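PDB 1H70: N(G),N(G)-dimethylarginine dimethylaminohydrolase from Pseudomonas aeruginosa, which hydrolyses N(omega),N(omega)-dimethyl-L-arginine and N(omega)-methyl-L-arginine, inhibitors of nitric oxide synthase, to L-citrulline and dimethylamine or methylamine. Local coordinates for residues F59-F64 and R242-G247; D67-T72 and E91-T96; A76-P81 and E95-F100; E106-E109 and T113-A116; G117-M120 and H125-I128. The protein carries 1 engineered substitution. All coordinates share one frame; numbering follows the deposited sequence.

Overall arrangement
From the N terminus, the loop 59-64 comes first and waits longest for its partner: contact 1 closes with 242-247, bringing two distant parts of the chain together at the bound citrulline. The other four contacts are nested inside it. Contacts 2 and 3 set strands 69-71 and 76-78, neighbours in one sheet, against helix 89-100, and they share Glu-95 and Thr-96. Contact 4 then closes a short loop from the end of strand 105-107, the third strand of that sheet, to 113-116. Contact 5 follows directly with the hairpin 119-122/125-130. Citrulline joins contacts 1 and 2, and Asp-67 OD1 lies 2.9 Å from Gly-117 N, connecting contact 2 to contact 5.

Contact 1 (F59-F64 and R242-G247). With CIR (citrulline), chain B.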
# COMPACT_ATOMS: atom_id res chain seq x y z
N PHE A 59 -5.90 2.88 17.61
CA PHE A 59 -5.49 3.31 16.29
C PHE A 59 -6.53 2.97 15.22
O PHE A 59 -6.47 1.93 14.57
CB PHE A 59 -4.13 2.70 15.92
CG PHE A 59 -3.00 3.14 16.83
CD1 PHE A 59 -2.58 2.31 17.86
CD2 PHE A 59 -2.39 4.37 16.67
CE1 PHE A 59 -1.58 2.70 18.70
CE2 PHE A 59 -1.39 4.78 17.52
CZ PHE A 59 -0.98 3.93 18.54
N PRO A 60 -7.50 3.86 15.03
CA PRO A 60 -8.58 3.66 14.06
C PRO A 60 -8.14 3.20 12.66
O PRO A 60 -8.82 2.40 12.01
CB PRO A 60 -9.18 5.06 13.96
CG PRO A 60 -9.02 5.61 15.35
CD PRO A 60 -7.64 5.12 15.79
N ASP A 61 -7.02 3.73 12.19
CA ASP A 61 -6.52 3.42 10.85
C ASP A 61 -5.45 2.33 10.84
O ASP A 61 -4.80 2.11 9.80
CB ASP A 61 -5.92 4.68 10.23
CG ASP A 61 -6.97 5.71 9.85
OD1 ASP A 61 -7.75 5.41 8.92
OD2 ASP A 61 -7.02 6.82 10.44
N SER A 62 -5.27 1.59 11.94
CA SER A 62 -4.22 0.57 12.03
C SER A 62 -4.39 -0.66 11.10
O SER A 62 -3.44 -1.42 10.84
CB SER A 62 -3.93 0.20 13.51
OG SER A 62 -5.08 -0.37 14.09
N VAL A 63 -5.56 -0.80 10.49
CA VAL A 63 -5.82 -1.82 9.50
C VAL A 63 -4.95 -1.56 8.28
O VAL A 63 -4.62 -2.48 7.53
CB VAL A 63 -7.32 -1.81 9.07
CG1 VAL A 63 -7.70 -0.48 8.41
CG2 VAL A 63 -7.64 -2.98 8.14
N PHE A 64 -4.56 -0.30 8.07
CA PHE A 64 -3.71 0.07 6.94
C PHE A 64 -2.23 -0.12 7.27
O PHE A 64 -1.43 0.84 7.35
CB PHE A 64 -3.99 1.51 6.49
CG PHE A 64 -5.44 1.70 6.10
CD1 PHE A 64 -6.22 2.68 6.70
CD2 PHE A 64 -6.01 0.87 5.16
CE1 PHE A 64 -7.55 2.84 6.34
CE2 PHE A 64 -7.36 1.02 4.78
CZ PHE A 64 -8.11 2.02 5.37
N ARG A 242 -12.67 2.51 1.13
CA ARG A 242 -12.68 3.64 0.21
C ARG A 242 -13.15 4.92 0.91
O ARG A 242 -12.64 6.04 0.66
CB ARG A 242 -13.55 3.33 -1.03
CG ARG A 242 -13.66 4.51 -1.99
CD ARG A 242 -14.32 4.11 -3.31
NE ARG A 242 -14.64 5.28 -4.14
CZ ARG A 242 -15.85 5.83 -4.28
NH1 ARG A 242 -16.92 5.35 -3.64
NH2 ARG A 242 -15.99 6.89 -5.08
N LYS A 243 -14.10 4.77 1.84
CA LYS A 243 -14.62 5.88 2.62
C LYS A 243 -13.54 6.60 3.43
O LYS A 243 -13.69 7.78 3.73
CB LYS A 243 -15.71 5.43 3.59
CG LYS A 243 -17.00 5.06 2.90
CD LYS A 243 -17.97 4.37 3.88
CE LYS A 243 -19.26 3.99 3.17
NZ LYS A 243 -20.20 3.36 4.16
N ILE A 244 -12.51 5.86 3.83
CA ILE A 244 -11.41 6.45 4.59
C ILE A 244 -10.10 6.37 3.78
O ILE A 244 -9.03 6.10 4.32
CB ILE A 244 -11.28 5.91 6.05
CG1 ILE A 244 -11.20 4.37 6.07
CG2 ILE A 244 -12.47 6.43 6.89
CD1 ILE A 244 -11.09 3.77 7.49
N ASP A 245 -10.23 6.60 2.48
CA ASP A 245 -9.10 6.72 1.55
C ASP A 245 -8.10 5.57 1.52
O ASP A 245 -6.90 5.82 1.35
CB ASP A 245 -8.30 8.01 1.89
CG ASP A 245 -9.12 9.29 1.80
OD1 ASP A 245 -10.11 9.34 1.04
OD2 ASP A 245 -8.80 10.29 2.51
N GLY A 246 -8.56 4.33 1.65
CA GLY A 246 -7.67 3.18 1.61
C GLY A 246 -8.21 2.12 0.65
O GLY A 246 -9.41 2.09 0.36
N GLY A 247 -7.34 1.22 0.23
CA GLY A 247 -7.69 0.13 -0.67
C GLY A 247 -6.91 -1.14 -0.39
O GLY A 247 -6.39 -1.35 0.71
C CIR B . -5.26 7.68 6.51
O CIR B . -4.04 7.60 6.88
OXT CIR B . -5.78 8.84 6.25
CA CIR B . -6.07 6.43 6.33
N CIR B . -7.49 6.71 6.59
C3 CIR B . -5.87 5.88 4.89
C4 CIR B . -4.43 5.38 4.73
C5 CIR B . -4.23 4.88 3.30
N6 CIR B . -2.88 4.32 3.13
C7 CIR B . -2.47 3.67 2.05
O7 CIR B . -3.19 3.45 1.07
N8 CIR B . -1.20 3.21 2.04
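Asp-61 and Ile-244 are joined mainly through a ligand: no hydrogen bond runs directly between these two loops, yet the amino nitrogen of citrulline is held by both. Asp-61 OD1 accepts from citrulline N at 2.7 Å, and the carbonyl O of Ile-244 accepts from the same nitrogen at 2.8 Å. The second carboxylate oxygen, Asp-61 OD2, is bonded to Leu-19 N, which helps fix the orientation of the first. Apolar contact completes the wall. Ile-244 CG1 sits between the backbone N and the carbonyl carbon (chi1 54°), and from there Ile-244 CD1 extends to Phe-64 CE1 at the rim of the ring, 3.8 Å away and near its plane, while Val-63 CG1 sits over the centre of one face. Obliquely placed, Gly-246 CA approaches Phe-64 CE2 at 3.8 Å and citrulline C3 lies 3.7 Å from Phe-64 CD1. The loop 242-247 begins at a Schellman motif that ends helix 239-242, with Asp-245 at positive phi as the C-prime residue. Two acceptors, a carboxylate and a carbonyl oxygen, on one nitrogen are consistent with recognition of a protonated alpha-amino group, and thus of a free amino acid as substrate.

Contact 2 (D67-T72 and E91-T96). With CIR (citrulline), chain B.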
# COMPACT_ATOMS: atom_id res chain seq x y z
N ASP A 67 1.31 1.49 5.71
CA ASP A 67 2.03 2.73 6.04
C ASP A 67 3.18 2.67 7.05
O ASP A 67 4.23 3.29 6.84
CB ASP A 67 1.02 3.84 6.33
CG ASP A 67 0.14 4.07 5.14
OD1 ASP A 67 0.70 4.22 4.01
OD2 ASP A 67 -1.09 4.10 5.27
N PRO A 68 3.03 1.95 8.16
CA PRO A 68 4.09 1.90 9.18
C PRO A 68 5.39 1.17 8.84
O PRO A 68 6.33 1.28 9.62
CB PRO A 68 3.41 1.25 10.39
CG PRO A 68 2.14 0.64 9.89
CD PRO A 68 1.80 1.26 8.58
N VAL A 69 5.50 0.44 7.72
CA VAL A 69 6.71 -0.29 7.42
C VAL A 69 6.88 -0.50 5.93
O VAL A 69 5.90 -0.55 5.19
CB VAL A 69 6.70 -1.76 7.95
CG1 VAL A 69 8.14 -2.30 8.03
CG2 VAL A 69 6.00 -1.95 9.29
N LEU A 70 8.13 -0.61 5.51
CA LEU A 70 8.46 -0.99 4.15
C LEU A 70 9.26 -2.29 4.24
O LEU A 70 10.37 -2.30 4.78
CB LEU A 70 9.30 0.06 3.43
CG LEU A 70 9.67 -0.34 2.00
CD1 LEU A 70 8.44 -0.25 1.09
CD2 LEU A 70 10.84 0.55 1.47
N CYS A 71 8.71 -3.38 3.72
CA CYS A 71 9.42 -4.66 3.73
C CYS A 71 10.03 -4.92 2.36
O CYS A 71 9.31 -4.92 1.37
CB CYS A 71 8.43 -5.78 4.03
SG CYS A 71 7.69 -5.53 5.65
N THR A 72 11.33 -5.14 2.31
CA THR A 72 11.99 -5.46 1.04
C THR A 72 12.61 -6.85 1.12
O THR A 72 12.43 -7.57 2.10
CB THR A 72 13.09 -4.42 0.69
OG1 THR A 72 14.27 -4.69 1.47
CG2 THR A 72 12.65 -3.00 1.05
N GLU A 91 4.94 1.13 16.62
CA GLU A 91 5.24 0.38 17.84
C GLU A 91 4.52 -0.95 17.94
O GLU A 91 5.10 -1.92 18.45
CB GLU A 91 4.91 1.23 19.08
CG GLU A 91 5.65 2.55 19.13
CD GLU A 91 7.13 2.41 19.43
OE1 GLU A 91 7.95 3.08 18.76
OE2 GLU A 91 7.49 1.62 20.32
N ILE A 92 3.29 -1.01 17.47
CA ILE A 92 2.50 -2.23 17.56
C ILE A 92 2.79 -3.21 16.44
O ILE A 92 2.32 -4.36 16.47
CB ILE A 92 0.98 -1.91 17.67
CG1 ILE A 92 0.51 -1.05 16.50
CG2 ILE A 92 0.70 -1.19 18.97
CD1 ILE A 92 -1.00 -0.96 16.44
N ILE A 93 3.59 -2.80 15.46
CA ILE A 93 3.95 -3.73 14.39
C ILE A 93 5.40 -4.17 14.44
O ILE A 93 5.79 -5.10 13.75
CB ILE A 93 3.63 -3.16 13.01
CG1 ILE A 93 3.46 -4.30 11.99
CG2 ILE A 93 4.70 -2.19 12.58
CD1 ILE A 93 2.69 -3.91 10.76
N GLU A 94 6.19 -3.48 15.26
CA GLU A 94 7.62 -3.76 15.36
C GLU A 94 7.98 -5.21 15.71
O GLU A 94 8.91 -5.75 15.13
CB GLU A 94 8.33 -2.80 16.32
CG GLU A 94 9.84 -2.90 16.12
CD GLU A 94 10.64 -1.63 16.33
OE1 GLU A 94 10.11 -0.51 16.07
OE2 GLU A 94 11.82 -1.76 16.74
N GLU A 95 7.25 -5.83 16.63
CA GLU A 95 7.58 -7.21 17.02
C GLU A 95 7.44 -8.19 15.85
O GLU A 95 8.29 -9.07 15.64
CB GLU A 95 6.72 -7.60 18.23
N THR A 96 6.39 -8.03 15.06
CA THR A 96 6.20 -8.88 13.89
C THR A 96 7.33 -8.70 12.89
O THR A 96 7.85 -9.67 12.36
CB THR A 96 4.86 -8.50 13.22
OG1 THR A 96 3.80 -8.72 14.14
CG2 THR A 96 4.59 -9.34 11.99
C CIR B . -5.26 7.68 6.51
O CIR B . -4.04 7.60 6.88
OXT CIR B . -5.78 8.84 6.25
CA CIR B . -6.07 6.43 6.33
N CIR B . -7.49 6.71 6.59
C3 CIR B . -5.87 5.88 4.89
C4 CIR B . -4.43 5.38 4.73
C5 CIR B . -4.23 4.88 3.30
N6 CIR B . -2.88 4.32 3.13
C7 CIR B . -2.47 3.67 2.05
O7 CIR B . -3.19 3.45 1.07
N8 CIR B . -1.20 3.21 2.04
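Ile-93 meets Val-69 and Pro-68 at one methyl, and these three side chains make the whole of the direct contact between the segments. The CG2 of Ile-93 lies 3.5 Å from Val-69 CG2, the closest approach, and 4.3 Å from Pro-68 CB. With its CG1 opposite the backbone N (chi1 -157°), the isoleucine keeps CG2 between N and the carbonyl carbon, at the root of the side chain. The longer branch runs on past the valine, so that Ile-93 CD1 also comes to 4.1 Å from Val-69 CG2. Valine uses a single methyl for both encounters, and the two side chains meet at a slant. The helix 89-100 that carries Ile-93 is kinked here, the N atoms of Glu-95 and Thr-96 making no bond to the preceding turn. It packs on the small mixed sheet formed by strands 69-71, 76-78 and 105-107, with Ile-93 also touching Leu-253 and Val-69 also touching Ile-78. This layering of helix on sheet is the building principle of the alpha/beta-propeller to which the enzyme belongs. Just before Pro-68 the chain turns from core to pocket. Asp-67 OD1 accepts from citrulline N8 at 2.9 Å, and Asp-67 OD2 from citrulline N6 at 2.8 Å, at nearly equal N-H...O angles of 161° and 162°. A two-pronged grip of this kind fixes the rotation of the ureido group. Gly-117 N, also in the pocket, bonds to Asp-67 OD1, while Arg-86 forms a salt bridge with Asp-67 OD2.

Contact 3 (A76-P81 and E95-F100); sequences AIITRP and ETVQRF
Beside Val-97, the residue that meets Ala-76 across the contact, the carbonyl oxygen of Thr-96 is approached by two backbone donors: Phe-100 N at 3.2 Å and, more weakly, Arg-99 N, also at 3.2 Å from Thr-96 O. These bonds belong to the last turns of helix 89-100; between the helix and strand 76-78 no hydrogen bond forms, and the union is made wholly by hydrocarbon. Val-97 CG1, trans to the backbone N (chi1 170°), reaches straight at the strand and presses on Ala-76 CB at 3.4 Å, tighter than ordinary van der Waals contact. The small alanine lets helix and strand come this near. Ile-78 arrives from further along the strand: its CD1 lies 4.1 Å from both Val-97 CG1 and Val-97 CG2, meeting the fork of the valine instead of one prong. The two branched side chains run past each other in opposite senses. Val-69 and Val-105, on the strands flanking 76-78, also touch Val-97, so one residue of the helix spans the width of the sheet. Strand 76-78, helix 89-100 and the parallel neighbouring strand 105-107 form a classical beta-alpha-beta unit, whose helix packs against the sheet in just this way.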
# COMPACT_ATOMS: atom_id res chain seq x y z
N ALA A 76 13.82 -4.52 6.43
CA ALA A 76 12.54 -3.86 6.69
C ALA A 76 12.90 -2.50 7.32
O ALA A 76 13.82 -2.40 8.14
CB ALA A 76 11.64 -4.63 7.62
N ILE A 77 12.16 -1.48 6.92
CA ILE A 77 12.37 -0.14 7.43
C ILE A 77 11.08 0.32 8.07
O ILE A 77 10.07 0.47 7.38
CB ILE A 77 12.71 0.85 6.28
CG1 ILE A 77 13.88 0.35 5.42
CG2 ILE A 77 13.08 2.22 6.83
CD1 ILE A 77 13.44 -0.35 4.11
N ILE A 78 11.11 0.52 9.39
CA ILE A 78 9.96 1.04 10.09
C ILE A 78 9.90 2.51 9.72
O ILE A 78 10.91 3.20 9.78
CB ILE A 78 10.15 0.90 11.61
CG1 ILE A 78 10.37 -0.56 11.98
CG2 ILE A 78 8.95 1.45 12.39
CD1 ILE A 78 9.24 -1.48 11.63
N THR A 79 8.72 2.98 9.34
CA THR A 79 8.60 4.35 8.89
C THR A 79 8.32 5.31 10.05
O THR A 79 8.62 5.00 11.22
CB THR A 79 7.51 4.45 7.80
OG1 THR A 79 6.23 4.11 8.36
CG2 THR A 79 7.78 3.45 6.64
N ARG A 80 7.81 6.49 9.73
CA ARG A 80 7.49 7.51 10.72
C ARG A 80 6.33 8.33 10.17
O ARG A 80 6.51 9.36 9.52
CB ARG A 80 8.72 8.39 10.99
CG ARG A 80 8.56 9.31 12.20
CD ARG A 80 9.92 9.74 12.79
NE ARG A 80 9.72 10.66 13.90
CZ ARG A 80 9.50 11.97 13.78
NH1 ARG A 80 9.49 12.54 12.58
NH2 ARG A 80 9.33 12.72 14.87
N PRO A 81 5.12 7.82 10.36
CA PRO A 81 3.92 8.45 9.80
C PRO A 81 3.80 9.94 10.04
O PRO A 81 4.10 10.45 11.12
CB PRO A 81 2.77 7.67 10.40
CG PRO A 81 3.36 6.28 10.63
CD PRO A 81 4.80 6.56 11.06
N GLU A 95 7.25 -5.83 16.63
CA GLU A 95 7.58 -7.21 17.02
C GLU A 95 7.44 -8.19 15.85
O GLU A 95 8.29 -9.07 15.64
CB GLU A 95 6.72 -7.60 18.23
N THR A 96 6.39 -8.03 15.06
CA THR A 96 6.20 -8.88 13.89
C THR A 96 7.33 -8.70 12.89
O THR A 96 7.85 -9.67 12.36
CB THR A 96 4.86 -8.50 13.22
OG1 THR A 96 3.80 -8.72 14.14
CG2 THR A 96 4.59 -9.34 11.99
N VAL A 97 7.68 -7.45 12.60
CA VAL A 97 8.73 -7.18 11.61
C VAL A 97 10.05 -7.78 12.08
O VAL A 97 10.80 -8.41 11.32
CB VAL A 97 8.86 -5.65 11.35
CG1 VAL A 97 10.08 -5.32 10.51
CG2 VAL A 97 7.59 -5.14 10.66
N GLN A 98 10.32 -7.59 13.37
CA GLN A 98 11.56 -8.09 13.97
C GLN A 98 11.65 -9.62 13.82
O GLN A 98 12.70 -10.18 13.56
CB GLN A 98 11.60 -7.65 15.45
CG GLN A 98 12.99 -7.67 16.04
CD GLN A 98 13.89 -6.58 15.47
OE1 GLN A 98 14.91 -6.91 14.88
NE2 GLN A 98 13.52 -5.31 15.64
N ARG A 99 10.52 -10.31 13.94
CA ARG A 99 10.51 -11.77 13.79
C ARG A 99 10.80 -12.22 12.36
O ARG A 99 11.41 -13.25 12.14
CB ARG A 99 9.16 -12.35 14.25
CG ARG A 99 9.19 -13.85 14.41
CD ARG A 99 7.93 -14.39 15.03
NE ARG A 99 7.20 -13.41 15.83
CZ ARG A 99 6.03 -12.91 15.44
NH1 ARG A 99 5.48 -13.28 14.30
NH2 ARG A 99 5.43 -12.05 16.23
N PHE A 100 10.38 -11.43 11.37
CA PHE A 100 10.66 -11.78 9.97
C PHE A 100 12.02 -11.32 9.44
O PHE A 100 12.53 -11.85 8.42
CB PHE A 100 9.59 -11.17 9.06
CG PHE A 100 8.32 -11.96 9.03
CD1 PHE A 100 7.19 -11.53 9.70
CD2 PHE A 100 8.28 -13.16 8.34
CE1 PHE A 100 6.02 -12.29 9.66
CE2 PHE A 100 7.13 -13.92 8.29
CZ PHE A 100 5.99 -13.48 8.95

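Contact 4 (E106-E109 and T113-A116)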
# COMPACT_ATOMS: atom_id res chain seq x y z
N GLU A 106 15.57 -1.45 10.04
CA GLU A 106 16.07 -0.08 10.00
C GLU A 106 14.90 0.83 10.35
O GLU A 106 13.76 0.35 10.40
CB GLU A 106 16.56 0.25 8.59
CG GLU A 106 17.61 -0.67 8.00
CD GLU A 106 19.05 -0.31 8.37
OE1 GLU A 106 19.27 0.66 9.12
OE2 GLU A 106 19.98 -1.03 7.89
N ARG A 107 15.14 2.11 10.62
CA ARG A 107 14.03 2.98 10.98
C ARG A 107 14.25 4.42 10.50
O ARG A 107 15.38 4.88 10.45
CB ARG A 107 13.79 2.98 12.49
CG ARG A 107 15.01 3.18 13.32
CD ARG A 107 14.76 3.50 14.78
NE ARG A 107 14.14 2.55 15.71
CZ ARG A 107 13.81 1.25 15.61
NH1 ARG A 107 13.98 0.54 14.52
NH2 ARG A 107 13.27 0.65 16.67
N ILE A 108 13.16 5.10 10.18
CA ILE A 108 13.20 6.51 9.82
C ILE A 108 13.17 7.28 11.14
O ILE A 108 12.49 6.84 12.07
CB ILE A 108 11.96 6.89 9.02
CG1 ILE A 108 11.85 6.03 7.76
CG2 ILE A 108 11.92 8.43 8.71
CD1 ILE A 108 12.94 6.26 6.72
N GLU A 109 13.89 8.41 11.22
CA GLU A 109 13.90 9.21 12.44
C GLU A 109 13.57 10.67 12.17
O GLU A 109 13.58 11.10 11.02
CB GLU A 109 15.30 9.30 13.02
CG GLU A 109 16.04 8.04 13.38
CD GLU A 109 17.44 8.43 13.85
OE1 GLU A 109 17.84 9.60 13.64
OE2 GLU A 109 18.11 7.56 14.41
N THR A 113 9.55 12.10 7.94
CA THR A 113 8.20 11.62 8.08
C THR A 113 8.01 10.72 6.84
O THR A 113 8.34 11.13 5.72
CB THR A 113 7.41 12.95 8.16
OG1 THR A 113 6.90 13.23 9.49
CG2 THR A 113 6.43 13.10 7.14
N VAL A 114 7.61 9.45 6.99
CA VAL A 114 7.39 8.59 5.81
C VAL A 114 6.18 7.70 6.06
O VAL A 114 6.05 7.19 7.16
CB VAL A 114 8.54 7.60 5.49
CG1 VAL A 114 8.16 6.60 4.39
CG2 VAL A 114 9.81 8.33 5.02
N GLU A 115 5.32 7.51 5.06
CA GLU A 115 4.23 6.54 5.14
C GLU A 115 4.44 5.70 3.88
O GLU A 115 4.45 6.26 2.79
CB GLU A 115 2.82 7.15 5.21
CG GLU A 115 2.57 7.75 6.59
CD GLU A 115 1.27 8.52 6.74
OE1 GLU A 115 0.36 8.35 5.90
OE2 GLU A 115 1.17 9.27 7.73
N ALA A 116 4.59 4.38 4.06
CA ALA A 116 4.93 3.49 2.94
C ALA A 116 3.94 3.38 1.79
O ALA A 116 4.28 2.83 0.74
CB ALA A 116 5.34 2.08 3.44
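Ile-108 and Thr-113, the residues of closest backbone approach at 7.4 Å between CA atoms, belong to two extended runs joined by a short connection and not hydrogen-bonded to each other. Instead, Ile-108 pairs through its backbone with Ile-78 at the end of strand 76-78, and Val-114 with Arg-80 just beyond it. The gap between the two runs is bridged by side chains. Ile-108 and Val-114 both point inward and cross at about a right angle, with a single valine methyl doing the touching. Ile-108 CG1 lies anti to the carbonyl carbon (chi1 -58°), which sets the longer branch of the isoleucine against that methyl. Val-114 CG2 is accordingly 4.1 Å from Ile-108 CG1 and equally 4.1 Å from Ile-108 CD1, resting against the length of the branch. The other branch, Ile-108 CG2, comes no nearer than 4.4 Å to Thr-113 N, a loose approach. Met-142 of helix 136-148 touches both Ile-108 and Val-114 and extends the apolar cluster. Directly after Val-114 the chemistry changes. Glu-115 OE1 forms a salt bridge with Arg-133, which is hydrogen-bonded to the bound citrulline, and a hydrogen bond with His-163 NE2. Hydrophobic anchoring of Val-114 thus sits next to a buried carboxylate with more than one partner, an arrangement consistent with Glu-115 acting as a second-shell residue that orients groups of the active site.

Contact 5 (G117-M120 and H125-I128); sequences GDIM and HFYI
The strand that pairs with Ile-119 and Met-120 begins at His-125, whose CD2 lies 3.5 Å above the centre of the Tyr-127 ring; its ring nitrogens are bonded to Ser-152 OG and Ser-154 OG, fixing its rotation. Phe-126 follows, turned to the other side, where the edge of its ring at CD2 meets Ile-119 CG2 at 3.8 Å. Tyr-127 forms the antiparallel hydrogen-bonded pair with Met-120: Met-120 N gives to Tyr-127 O at 2.8 Å, and Tyr-127 N to Met-120 O at 2.9 Å, both at 167°. A bend at the end of the methionine (chi3 59°) brings Met-120 CE to 3.8 Å from Tyr-127 CD1. Ile-128 comes next, as the non-hydrogen-bonded partner of Ile-119, the two side chains lying alongside and pointing the same way, CG1 of Ile-119 3.9 Å from CG1 of Ile-128. Its alpha carbon, Ile-128 CA, also points its hydrogen at Asp-118 O, 3.3 Å away. The hairpin's Ile-119, Phe-126 and Ile-128 pack against helix 136-148, Met-142 touching both isoleucines and Leu-146 the phenylalanine, while strand 152-157 runs parallel to 125-130 on the flank away from 119-122.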
# COMPACT_ATOMS: atom_id res chain seq x y z
N GLY A 117 2.74 3.93 1.93
CA GLY A 117 1.78 3.97 0.83
C GLY A 117 2.31 4.89 -0.27
O GLY A 117 1.87 4.86 -1.41
N ASP A 118 3.29 5.73 0.10
CA ASP A 118 3.95 6.64 -0.83
C ASP A 118 5.08 5.94 -1.60
O ASP A 118 5.74 6.56 -2.42
CB ASP A 118 4.55 7.83 -0.09
CG ASP A 118 3.58 8.97 0.09
OD1 ASP A 118 2.94 9.37 -0.92
OD2 ASP A 118 3.43 9.54 1.22
N ILE A 119 5.29 4.66 -1.30
CA ILE A 119 6.39 3.91 -1.92
C ILE A 119 5.93 2.80 -2.85
O ILE A 119 5.20 1.87 -2.46
CB ILE A 119 7.35 3.36 -0.83
CG1 ILE A 119 7.87 4.52 0.02
CG2 ILE A 119 8.58 2.65 -1.50
CD1 ILE A 119 8.68 4.10 1.26
N MET A 120 6.43 2.85 -4.09
CA MET A 120 6.12 1.83 -5.08
C MET A 120 7.39 1.06 -5.52
O MET A 120 8.30 1.65 -6.05
CB MET A 120 5.50 2.48 -6.33
CG MET A 120 5.03 1.44 -7.35
SD MET A 120 4.19 2.14 -8.78
CE MET A 120 5.50 3.23 -9.44
N HIS A 125 14.15 -1.00 -7.52
CA HIS A 125 13.99 0.46 -7.46
C HIS A 125 12.74 0.80 -6.68
O HIS A 125 11.70 0.14 -6.85
CB HIS A 125 13.91 1.13 -8.84
CG HIS A 125 14.05 2.62 -8.77
ND1 HIS A 125 15.28 3.23 -8.67
CD2 HIS A 125 13.13 3.61 -8.71
CE1 HIS A 125 15.11 4.55 -8.58
NE2 HIS A 125 13.81 4.80 -8.61
N PHE A 126 12.84 1.82 -5.83
CA PHE A 126 11.68 2.25 -5.02
C PHE A 126 11.31 3.69 -5.31
O PHE A 126 12.10 4.59 -5.05
CB PHE A 126 11.97 2.06 -3.52
CG PHE A 126 12.09 0.62 -3.10
CD1 PHE A 126 13.27 -0.08 -3.32
CD2 PHE A 126 11.03 -0.04 -2.52
CE1 PHE A 126 13.37 -1.43 -2.94
CE2 PHE A 126 11.11 -1.36 -2.14
CZ PHE A 126 12.30 -2.06 -2.36
N TYR A 127 10.11 3.92 -5.87
CA TYR A 127 9.67 5.27 -6.17
C TYR A 127 8.94 5.78 -4.93
O TYR A 127 8.05 5.10 -4.42
CB TYR A 127 8.67 5.32 -7.34
CG TYR A 127 9.29 4.94 -8.65
CD1 TYR A 127 9.24 3.64 -9.09
CD2 TYR A 127 9.92 5.90 -9.44
CE1 TYR A 127 9.80 3.26 -10.30
CE2 TYR A 127 10.49 5.54 -10.66
CZ TYR A 127 10.44 4.21 -11.07
OH TYR A 127 11.00 3.83 -12.31
N ILE A 128 9.35 6.95 -4.47
CA ILE A 128 8.81 7.53 -3.24
C ILE A 128 8.13 8.88 -3.47
O ILE A 128 8.79 9.84 -3.87
CB ILE A 128 9.95 7.74 -2.23
CG1 ILE A 128 10.70 6.45 -1.93
CG2 ILE A 128 9.36 8.32 -0.93
CD1 ILE A 128 11.90 6.67 -1.00